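Local coordinates for DNA mismatch repair protein MutL (Aquifex aeolicus, PDB 6LZI), which probably binds and hydrolyses ATP through its N-terminal ATPase domain as part of DNA mismatch repair, at residues A[44-49]-A[136-141]; A[100-105]-A[115-120]; A[204-209]-A[223-228]. One frame throughout, in Å; residues are numbered along the deposited sequence.

Contact 1 (A[44-49]-A[136-141]); sequences KRLIRV and EVEVRD
In the eight-stranded sheet of the Bergerat-type ATPase domain, I47 and V139 form an antiparallel hydrogen-bonded pair, and V49 and V137 form the next one. V139 N donates to I47 O at 2.7 Å, and I47 N returns a bond to V139 O at 2.8 Å. These four side chains share one face of the sheet; helix 16-29 covers it at I47 and V49, and the side chain of V137 is about 6 Å from the bound ADP. The other face is largely charged. R48 bends at chi3 (58°), which turns NE off the line of its chain, and NH1 meets E136 OE1 at 2.8 Å, with guanidinium and carboxylate planes 82° apart. E36 and E38 share that arginine's charge, while R104 takes E136 OE2 as well as E138 OE2. An alanine in place of R48 would probably leave E136 OE1 without its ion-pair mate, and E36 and E38 without the positive charge they share with it. At the start of strand 46-51, R45 and L46 both face V40, a classic beta bulge. L46 CD1 lies over one face of the R140 guanidinium, 3.8 Å above its plane and offset toward the rim. Beyond it, D141 N bonds R45 O at 3.2 Å from above the carbonyl plane, and R45 NH1 makes a long salt bridge to D141 OD1 at 3.9 Å, by charge alone.

Contact 2 (A[100-105]-A[115-120]); sequences KFKLRS and EIEVEA
F101 pairs with V118 and L103 with I116 in an antiparallel ladder whose short strand axes approach to 4.6 Å at 170°, each of these hydrogen-bonded pairs being closed by two backbone bonds. Between and beyond them, K100, K102 and R104 stand beside E119, E117 and E115, so one face carries basic residues on one strand and acidic ones on the other. R104 grips E115 side-on: NE reaches OE1 at 2.9 Å and NH2 reaches the same oxygen at 3.1 Å, both from one face of the carboxylate plane. That plane is turned 67° from the guanidinium. R104 CG sits between the backbone N and the carbonyl carbon (chi1 65°), and a bend at chi3 then turns NE; NH1 goes to E136 and E138. E115 and E117 in turn both reach R127 on the next strand. K102 runs alongside E117, its CE 3.5 Å from E117 OE2, but NZ stays 4.5 Å from that oxygen, beyond a salt bridge; a water bridges K102 NZ to E115 OE2, an oxygen whose place is less sure. K100 NZ and E119 OE2 make a long ion pair at 3.8 Å. The reverse face is apolar: F101 CD1 packs on V118 CB at 4.2 Å, and L103 CB on I116 CG2. Helix 91-96 covers F101 and L103, and the side chain of L103 is about 5 Å from the ADP. Strands 100-106 and 113-119 form a beta hairpin, here part of the sheet that backs the nucleotide pocket of the GHKL (Bergerat) ATPase fold.

Contact 3 (A[204-209]-A[223-228]); sequences FQTKTE and FVSRNQ
S225 OG has three oxygens around it: it bonds T206 OG1 at 2.9 Å, while K207 O at 3.1 Å and Q228 OE1 at 3.0 Å compete for its proton. The serine has one proton to give, so its acceptor is not settled, and either hydroxyl could donate in the T206 pair. T206 OG1 stands anti to its backbone N (chi1 -175°), which carries it to the serine, while T206 CG2 rests 3.9 Å from S225 CB. Q228, three residues past S225, reaches toward T206 tip to tip. The grip thus ties the segment leaving helix 196-204 to the end of strand 219-225 and to the residues just past it. Further on, E209 and V224 form an antiparallel hydrogen-bonded pair: E209 N to V224 O and V224 N to E209 O are both 2.9 Å. V224 CG2 lies 3.5 Å from E209 O. E209 continues extended beyond CG, and its OE1 accepts from K303 N. Between the two polar regions, T208 crosses F223. T208 OG1 takes the position between the backbone N and the carbonyl carbon (chi1 71°) and lies at the edge of the ring, near its plane, 3.6 Å from F223 CD2. T208 also bonds back to the helix, its N to E201 and its O to K197. Helix 196-204 packs on the F223 side chain through L196, K197 and V200, strand 209-213 borders the sheet at this edge, and on the other side of strand 219-225, F223 and S225 bond to strand 260-266.

Contacts 1 and 2 belong to one continuous sheet: strands 134-140 and 100-106 are neighbours in it, and contact 2 is nested within the chain closed by contact 1, their centres 10 Å apart. The salt bridge from R104 NH1 to E136 OE2, 2.8 Å long, is the joint between them on the charged face, and on the other face V137 CG1 packs on F101 CE2 at 3.6 Å. That apolar face lies near the bound ADP, and the side chain of V137 is about 10 Å from the magnesium ion. Contact 3 sits in a second, five-stranded sheet on the opposite side of the chain's centre, its centre 34 Å from that of contact 1 and 42 Å from that of contact 2, and it touches neither.

Contact 1 (A[44-49]-A[136-141])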
loop_
_atom_site.group_PDB
_atom_site.type_symbol
_atom_site.label_atom_id
_atom_site.label_comp_id
_atom_site.label_asym_id
_atom_site.label_seq_id
_atom_site.Cartn_x
_atom_site.Cartn_y
_atom_site.Cartn_z
ATOM N N LYS A 44 10.949 -5.483 11.667
ATOM C CA LYS A 44 11.637 -6.593 11.025
ATOM C C LYS A 44 13.081 -6.281 10.782
ATOM O O LYS A 44 13.747 -5.575 11.557
ATOM C CB LYS A 44 10.978 -6.924 9.703
ATOM C CG LYS A 44 10.784 -5.665 8.851
ATOM C CD LYS A 44 10.012 -6.096 7.538
ATOM C CE LYS A 44 9.603 -7.612 7.479
ATOM N NZ LYS A 44 8.203 -7.798 8.224
ATOM N N ARG A 45 13.588 -6.851 9.681
ATOM C CA ARG A 45 14.969 -6.609 9.354
ATOM C C ARG A 45 15.182 -5.543 8.286
ATOM O O ARG A 45 16.104 -4.730 8.420
ATOM C CB ARG A 45 15.652 -7.946 8.965
ATOM C CG ARG A 45 17.021 -7.775 8.469
ATOM C CD ARG A 45 17.807 -9.070 8.492
ATOM N NE ARG A 45 19.194 -8.790 8.145
ATOM C CZ ARG A 45 20.075 -8.265 8.995
ATOM N NH1 ARG A 45 19.734 -7.985 10.260
ATOM N NH2 ARG A 45 21.297 -8.010 8.575
ATOM N N LEU A 46 14.394 -5.545 7.216
ATOM C CA LEU A 46 14.449 -4.494 6.210
ATOM C C LEU A 46 13.072 -4.307 5.621
ATOM O O LEU A 46 12.413 -5.272 5.208
ATOM C CB LEU A 46 15.442 -4.855 5.092
ATOM C CG LEU A 46 15.371 -3.860 3.924
ATOM C CD1 LEU A 46 15.983 -2.516 4.164
ATOM C CD2 LEU A 46 15.922 -4.645 2.691
ATOM N N ILE A 47 12.705 -3.044 5.479
ATOM C CA ILE A 47 11.624 -2.587 4.639
ATOM C C ILE A 47 12.230 -1.604 3.664
ATOM O O ILE A 47 12.857 -0.609 4.097
ATOM C CB ILE A 47 10.567 -1.847 5.519
ATOM C CG1 ILE A 47 9.917 -2.829 6.519
ATOM C CG2 ILE A 47 9.448 -1.267 4.695
ATOM C CD1 ILE A 47 9.532 -2.134 7.809
ATOM N N ARG A 48 12.033 -1.852 2.356
ATOM C CA ARG A 48 12.527 -0.987 1.289
ATOM C C ARG A 48 11.365 -0.666 0.354
ATOM O O ARG A 48 10.600 -1.574 -0.014
ATOM C CB ARG A 48 13.653 -1.666 0.491
ATOM C CG ARG A 48 14.142 -0.735 -0.546
ATOM C CD ARG A 48 15.356 -1.291 -1.301
ATOM N NE ARG A 48 15.022 -2.570 -1.919
ATOM C CZ ARG A 48 14.459 -2.697 -3.108
ATOM N NH1 ARG A 48 14.137 -1.613 -3.841
ATOM N NH2 ARG A 48 14.204 -3.916 -3.559
ATOM N N VAL A 49 11.194 0.627 0.044
ATOM C CA VAL A 49 10.171 1.063 -0.909
ATOM C C VAL A 49 10.825 1.980 -1.908
ATOM O O VAL A 49 11.378 3.019 -1.542
ATOM C CB VAL A 49 8.998 1.760 -0.194
ATOM C CG1 VAL A 49 7.901 2.260 -1.186
ATOM C CG2 VAL A 49 8.331 0.824 0.769
ATOM N N GLU A 136 13.905 6.129 -2.890
ATOM C CA GLU A 136 14.049 4.811 -2.300
ATOM C C GLU A 136 14.279 5.013 -0.805
ATOM O O GLU A 136 15.159 5.781 -0.421
ATOM C CB GLU A 136 15.234 4.070 -2.960
ATOM C CG GLU A 136 15.333 2.668 -2.396
ATOM C CD GLU A 136 16.129 1.812 -3.370
ATOM O OE1 GLU A 136 15.591 0.780 -3.780
ATOM O OE2 GLU A 136 17.158 2.349 -3.813
ATOM N N VAL A 137 13.487 4.341 0.042
ATOM C CA VAL A 137 13.622 4.446 1.489
ATOM C C VAL A 137 13.910 3.043 2.010
ATOM O O VAL A 137 13.254 2.062 1.595
ATOM C CB VAL A 137 12.317 5.031 2.091
ATOM C CG1 VAL A 137 12.481 5.218 3.623
ATOM C CG2 VAL A 137 12.062 6.355 1.426
ATOM N N GLU A 138 14.929 2.925 2.876
ATOM C CA GLU A 138 15.295 1.647 3.496
ATOM C C GLU A 138 15.174 1.848 4.987
ATOM O O GLU A 138 15.819 2.734 5.538
ATOM C CB GLU A 138 16.733 1.247 3.141
ATOM C CG GLU A 138 16.778 1.073 1.654
ATOM C CD GLU A 138 18.095 0.569 1.153
ATOM O OE1 GLU A 138 18.930 0.216 2.000
ATOM O OE2 GLU A 138 18.267 0.545 -0.083
ATOM N N VAL A 139 14.343 1.024 5.621
ATOM C CA VAL A 139 14.133 1.046 7.070
ATOM C C VAL A 139 14.625 -0.286 7.650
ATOM O O VAL A 139 14.098 -1.357 7.301
ATOM C CB VAL A 139 12.638 1.267 7.358
ATOM C CG1 VAL A 139 12.375 1.266 8.825
ATOM C CG2 VAL A 139 12.280 2.615 6.669
ATOM N N ARG A 140 15.722 -0.230 8.405
ATOM C CA ARG A 140 16.339 -1.439 8.930
ATOM C C ARG A 140 16.195 -1.508 10.432
ATOM O O ARG A 140 16.264 -0.476 11.091
ATOM C CB ARG A 140 17.835 -1.504 8.583
ATOM C CG ARG A 140 18.068 -1.855 7.090
ATOM C CD ARG A 140 19.566 -2.062 6.796
ATOM N NE ARG A 140 19.647 -2.650 5.457
ATOM C CZ ARG A 140 19.482 -3.955 5.188
ATOM N NH1 ARG A 140 19.243 -4.844 6.159
ATOM N NH2 ARG A 140 19.534 -4.375 3.938
ATOM N N ASP A 141 16.128 -2.748 10.930
ATOM C CA ASP A 141 16.196 -3.059 12.352
ATOM C C ASP A 141 15.168 -2.260 13.146
ATOM O O ASP A 141 15.498 -1.573 14.123
ATOM C CB ASP A 141 17.588 -2.783 12.872
ATOM C CG ASP A 141 18.594 -3.771 12.328
ATOM O OD1 ASP A 141 18.171 -4.751 11.660
ATOM O OD2 ASP A 141 19.795 -3.579 12.595
HETATM O O HOH W 1 13.199 -2.936 9.646
#

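Contact 2 (A[100-105]-A[115-120])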
loop_
_atom_site.group_PDB
_atom_site.type_symbol
_atom_site.label_atom_id
_atom_site.label_comp_id
_atom_site.label_asym_id
_atom_site.label_seq_id
_atom_site.Cartn_x
_atom_site.Cartn_y
_atom_site.Cartn_z
ATOM N N LYS A 100 17.124 2.260 11.762
ATOM C CA LYS A 100 18.320 2.609 10.983
ATOM C C LYS A 100 17.849 2.894 9.558
ATOM O O LYS A 100 17.516 1.978 8.795
ATOM C CB LYS A 100 19.351 1.483 11.023
ATOM C CG LYS A 100 20.073 1.183 12.405
ATOM C CD LYS A 100 20.630 -0.252 12.433
ATOM C CE LYS A 100 21.643 -0.535 13.561
ATOM N NZ LYS A 100 21.376 0.290 14.759
ATOM N N PHE A 101 17.827 4.162 9.219
ATOM C CA PHE A 101 16.969 4.706 8.177
ATOM C C PHE A 101 17.836 5.290 7.081
ATOM O O PHE A 101 18.690 6.140 7.353
ATOM C CB PHE A 101 16.066 5.793 8.812
ATOM C CG PHE A 101 15.186 6.521 7.832
ATOM C CD1 PHE A 101 15.640 7.687 7.227
ATOM C CD2 PHE A 101 13.838 6.142 7.650
ATOM C CE1 PHE A 101 14.800 8.371 6.330
ATOM C CE2 PHE A 101 13.025 6.830 6.749
ATOM C CZ PHE A 101 13.482 7.928 6.123
ATOM N N LYS A 102 17.615 4.881 5.830
ATOM C CA LYS A 102 18.209 5.642 4.745
ATOM C C LYS A 102 17.123 6.152 3.807
ATOM O O LYS A 102 16.182 5.444 3.502
ATOM C CB LYS A 102 19.213 4.797 3.927
ATOM C CG LYS A 102 20.528 4.532 4.612
ATOM C CD LYS A 102 21.520 3.889 3.678
ATOM C CE LYS A 102 22.738 3.372 4.468
ATOM N NZ LYS A 102 23.348 2.241 3.700
ATOM N N LEU A 103 17.270 7.350 3.307
ATOM C CA LEU A 103 16.385 7.774 2.219
ATOM C C LEU A 103 17.254 8.332 1.110
ATOM O O LEU A 103 18.070 9.197 1.362
ATOM C CB LEU A 103 15.422 8.851 2.669
ATOM C CG LEU A 103 14.474 9.547 1.634
ATOM C CD1 LEU A 103 13.084 9.955 2.268
ATOM C CD2 LEU A 103 15.052 10.769 1.041
ATOM N N ARG A 104 17.113 7.820 -0.100
ATOM C CA ARG A 104 17.796 8.418 -1.230
ATOM C C ARG A 104 16.746 8.897 -2.231
ATOM O O ARG A 104 15.712 8.257 -2.403
ATOM C CB ARG A 104 18.803 7.426 -1.886
ATOM C CG ARG A 104 18.189 6.162 -2.542
ATOM C CD ARG A 104 19.366 5.301 -3.093
ATOM N NE ARG A 104 20.144 4.802 -1.943
ATOM C CZ ARG A 104 19.795 3.712 -1.253
ATOM N NH1 ARG A 104 18.687 3.041 -1.577
ATOM N NH2 ARG A 104 20.528 3.286 -0.202
ATOM N N SER A 105 17.001 10.035 -2.864
ATOM C CA SER A 105 16.025 10.612 -3.815
ATOM C C SER A 105 16.720 11.472 -4.868
ATOM O O SER A 105 17.660 12.230 -4.584
ATOM C CB SER A 105 14.957 11.467 -3.101
ATOM O OG SER A 105 13.924 11.830 -3.984
ATOM N N GLU A 115 21.347 11.209 -0.641
ATOM C CA GLU A 115 20.969 10.176 0.320
ATOM C C GLU A 115 21.212 10.690 1.737
ATOM O O GLU A 115 22.245 11.284 2.004
ATOM C CB GLU A 115 21.789 8.917 0.059
ATOM C CG GLU A 115 21.567 7.916 1.178
ATOM C CD GLU A 115 22.291 6.654 0.962
ATOM O OE1 GLU A 115 22.052 6.025 -0.058
ATOM O OE2 GLU A 115 23.124 6.301 1.811
ATOM N N ILE A 116 20.245 10.509 2.622
ATOM C CA ILE A 116 20.417 10.899 4.020
ATOM C C ILE A 116 20.306 9.646 4.863
ATOM O O ILE A 116 19.537 8.724 4.557
ATOM C CB ILE A 116 19.373 11.952 4.449
ATOM C CG1 ILE A 116 19.611 12.396 5.888
ATOM C CG2 ILE A 116 17.944 11.431 4.315
ATOM C CD1 ILE A 116 19.187 13.831 6.175
ATOM N N GLU A 117 21.130 9.560 5.883
ATOM C CA GLU A 117 21.158 8.385 6.725
ATOM C C GLU A 117 20.914 8.808 8.175
ATOM O O GLU A 117 21.423 9.835 8.637
ATOM C CB GLU A 117 22.487 7.608 6.597
ATOM C CG GLU A 117 22.500 6.381 7.491
ATOM C CD GLU A 117 23.743 5.505 7.300
ATOM O OE1 GLU A 117 24.729 6.017 6.764
ATOM O OE2 GLU A 117 23.726 4.317 7.681
ATOM N N VAL A 118 20.049 8.066 8.854
ATOM C CA VAL A 118 19.611 8.468 10.192
ATOM C C VAL A 118 19.584 7.209 11.033
ATOM O O VAL A 118 19.194 6.143 10.551
ATOM C CB VAL A 118 18.224 9.151 10.174
ATOM C CG1 VAL A 118 17.671 9.326 11.572
ATOM C CG2 VAL A 118 18.291 10.493 9.435
ATOM N N GLU A 119 19.945 7.329 12.302
ATOM C CA GLU A 119 19.762 6.236 13.228
ATOM C C GLU A 119 18.995 6.759 14.428
ATOM O O GLU A 119 19.481 7.655 15.132
ATOM C CB GLU A 119 21.101 5.671 13.671
ATOM C CG GLU A 119 20.979 4.406 14.453
ATOM C CD GLU A 119 22.247 4.110 15.216
ATOM O OE1 GLU A 119 22.291 4.405 16.435
ATOM O OE2 GLU A 119 23.198 3.605 14.577
ATOM N N ALA A 120 17.823 6.177 14.678
ATOM C CA ALA A 120 17.028 6.551 15.835
ATOM C C ALA A 120 16.940 8.067 16.003
ATOM O O ALA A 120 17.097 8.617 17.102
ATOM C CB ALA A 120 17.592 5.875 17.071
HETATM O O HOH W 2 24.255 3.537 1.492
#

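Contact 3 (A[204-209]-A[223-228])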
loop_
_atom_site.group_PDB
_atom_site.type_symbol
_atom_site.label_atom_id
_atom_site.label_comp_id
_atom_site.label_asym_id
_atom_site.label_seq_id
_atom_site.Cartn_x
_atom_site.Cartn_y
_atom_site.Cartn_z
ATOM N N PHE A 204 -7.246 -11.114 -7.076
ATOM C CA PHE A 204 -7.958 -12.222 -6.445
ATOM C C PHE A 204 -7.903 -13.532 -7.222
ATOM O O PHE A 204 -8.468 -14.530 -6.754
ATOM C CB PHE A 204 -9.400 -11.809 -6.157
ATOM C CG PHE A 204 -9.475 -10.758 -5.085
ATOM C CD1 PHE A 204 -9.201 -11.068 -3.747
ATOM C CD2 PHE A 204 -9.671 -9.452 -5.447
ATOM C CE1 PHE A 204 -9.200 -10.058 -2.777
ATOM C CE2 PHE A 204 -9.674 -8.428 -4.549
ATOM C CZ PHE A 204 -9.434 -8.715 -3.157
ATOM N N GLN A 205 -7.237 -13.547 -8.383
ATOM C CA GLN A 205 -7.053 -14.725 -9.220
ATOM C C GLN A 205 -8.383 -15.421 -9.548
ATOM O O GLN A 205 -8.539 -16.633 -9.419
ATOM C CB GLN A 205 -6.062 -15.693 -8.555
ATOM C CG GLN A 205 -4.757 -15.002 -8.218
ATOM C CD GLN A 205 -3.576 -15.923 -8.260
ATOM O OE1 GLN A 205 -3.701 -17.127 -8.053
ATOM N NE2 GLN A 205 -2.410 -15.365 -8.554
ATOM N N THR A 206 -9.359 -14.627 -9.984
ATOM C CA THR A 206 -10.632 -15.190 -10.352
ATOM C C THR A 206 -11.292 -14.218 -11.311
ATOM O O THR A 206 -10.940 -13.038 -11.354
ATOM C CB THR A 206 -11.500 -15.432 -9.119
ATOM O OG1 THR A 206 -12.705 -16.085 -9.514
ATOM C CG2 THR A 206 -11.780 -14.088 -8.433
ATOM N N LYS A 207 -12.257 -14.731 -12.062
ATOM C CA LYS A 207 -13.070 -13.915 -12.943
ATOM C C LYS A 207 -14.244 -13.344 -12.163
ATOM O O LYS A 207 -14.824 -14.017 -11.311
ATOM C CB LYS A 207 -13.572 -14.744 -14.128
ATOM C CG LYS A 207 -14.687 -14.079 -14.860
ATOM C CD LYS A 207 -14.194 -12.808 -15.525
ATOM C CE LYS A 207 -15.240 -12.242 -16.427
ATOM N NZ LYS A 207 -14.684 -11.011 -17.039
ATOM N N THR A 208 -14.550 -12.080 -12.424
ATOM C CA THR A 208 -15.598 -11.383 -11.717
ATOM C C THR A 208 -16.629 -10.866 -12.700
ATOM O O THR A 208 -16.373 -10.723 -13.897
ATOM C CB THR A 208 -15.074 -10.197 -10.875
ATOM O OG1 THR A 208 -14.663 -9.132 -11.731
ATOM C CG2 THR A 208 -13.904 -10.585 -9.871
ATOM N N GLU A 209 -17.786 -10.552 -12.148
ATOM C CA GLU A 209 -18.852 -9.845 -12.842
ATOM C C GLU A 209 -18.919 -8.476 -12.202
ATOM O O GLU A 209 -18.854 -8.362 -10.961
ATOM C CB GLU A 209 -20.211 -10.531 -12.709
ATOM C CG GLU A 209 -21.323 -9.771 -13.431
ATOM C CD GLU A 209 -22.673 -10.500 -13.402
ATOM O OE1 GLU A 209 -23.633 -10.012 -14.052
ATOM O OE2 GLU A 209 -22.767 -11.566 -12.748
ATOM N N PHE A 223 -17.377 -5.866 -7.951
ATOM C CA PHE A 223 -16.918 -7.015 -8.726
ATOM C C PHE A 223 -17.157 -8.223 -7.859
ATOM O O PHE A 223 -16.643 -8.255 -6.734
ATOM C CB PHE A 223 -15.420 -6.891 -9.083
ATOM C CG PHE A 223 -15.124 -5.619 -9.838
ATOM C CD1 PHE A 223 -14.923 -4.413 -9.141
ATOM C CD2 PHE A 223 -15.171 -5.601 -11.222
ATOM C CE1 PHE A 223 -14.718 -3.195 -9.853
ATOM C CE2 PHE A 223 -14.991 -4.437 -11.918
ATOM C CZ PHE A 223 -14.773 -3.212 -11.232
ATOM N N VAL A 224 -17.930 -9.193 -8.368
ATOM C CA VAL A 224 -18.367 -10.331 -7.563
ATOM C C VAL A 224 -17.908 -11.618 -8.230
ATOM O O VAL A 224 -17.945 -11.742 -9.459
ATOM C CB VAL A 224 -19.904 -10.331 -7.361
ATOM C CG1 VAL A 224 -20.308 -9.064 -6.654
ATOM C CG2 VAL A 224 -20.601 -10.435 -8.671
ATOM N N SER A 225 -17.479 -12.591 -7.421
ATOM C CA SER A 225 -17.200 -13.926 -7.946
ATOM C C SER A 225 -17.723 -14.930 -6.945
ATOM O O SER A 225 -17.331 -14.865 -5.770
ATOM C CB SER A 225 -15.705 -14.141 -8.166
ATOM O OG SER A 225 -15.448 -15.437 -8.674
ATOM N N ARG A 226 -18.559 -15.853 -7.404
ATOM C CA ARG A 226 -19.449 -16.506 -6.454
ATOM C C ARG A 226 -18.924 -17.770 -5.812
ATOM O O ARG A 226 -19.401 -18.131 -4.725
ATOM C CB ARG A 226 -20.790 -16.832 -7.103
ATOM C CG ARG A 226 -21.646 -15.621 -7.121
ATOM C CD ARG A 226 -23.087 -15.939 -7.303
ATOM N NE ARG A 226 -23.837 -14.789 -6.847
ATOM C CZ ARG A 226 -24.366 -14.675 -5.635
ATOM N NH1 ARG A 226 -24.221 -15.645 -4.731
ATOM N NH2 ARG A 226 -25.037 -13.578 -5.327
ATOM N N ASN A 227 -18.002 -18.497 -6.418
ATOM C CA ASN A 227 -17.825 -19.794 -5.776
ATOM C C ASN A 227 -16.781 -19.726 -4.655
ATOM O O ASN A 227 -17.165 -19.604 -3.486
ATOM C CB ASN A 227 -17.567 -20.851 -6.840
ATOM C CG ASN A 227 -18.867 -21.299 -7.501
ATOM O OD1 ASN A 227 -19.842 -21.614 -6.808
ATOM N ND2 ASN A 227 -18.907 -21.289 -8.832
ATOM N N GLN A 228 -15.489 -19.792 -4.968
ATOM C CA GLN A 228 -14.411 -19.454 -4.007
ATOM C C GLN A 228 -14.202 -20.449 -2.857
ATOM O O GLN A 228 -15.090 -20.682 -2.041
ATOM C CB GLN A 228 -14.634 -18.060 -3.402
ATOM C CG GLN A 228 -14.754 -16.922 -4.414
ATOM C CD GLN A 228 -13.827 -17.088 -5.609
ATOM O OE1 GLN A 228 -14.269 -17.413 -6.713
ATOM N NE2 GLN A 228 -12.542 -16.839 -5.405
#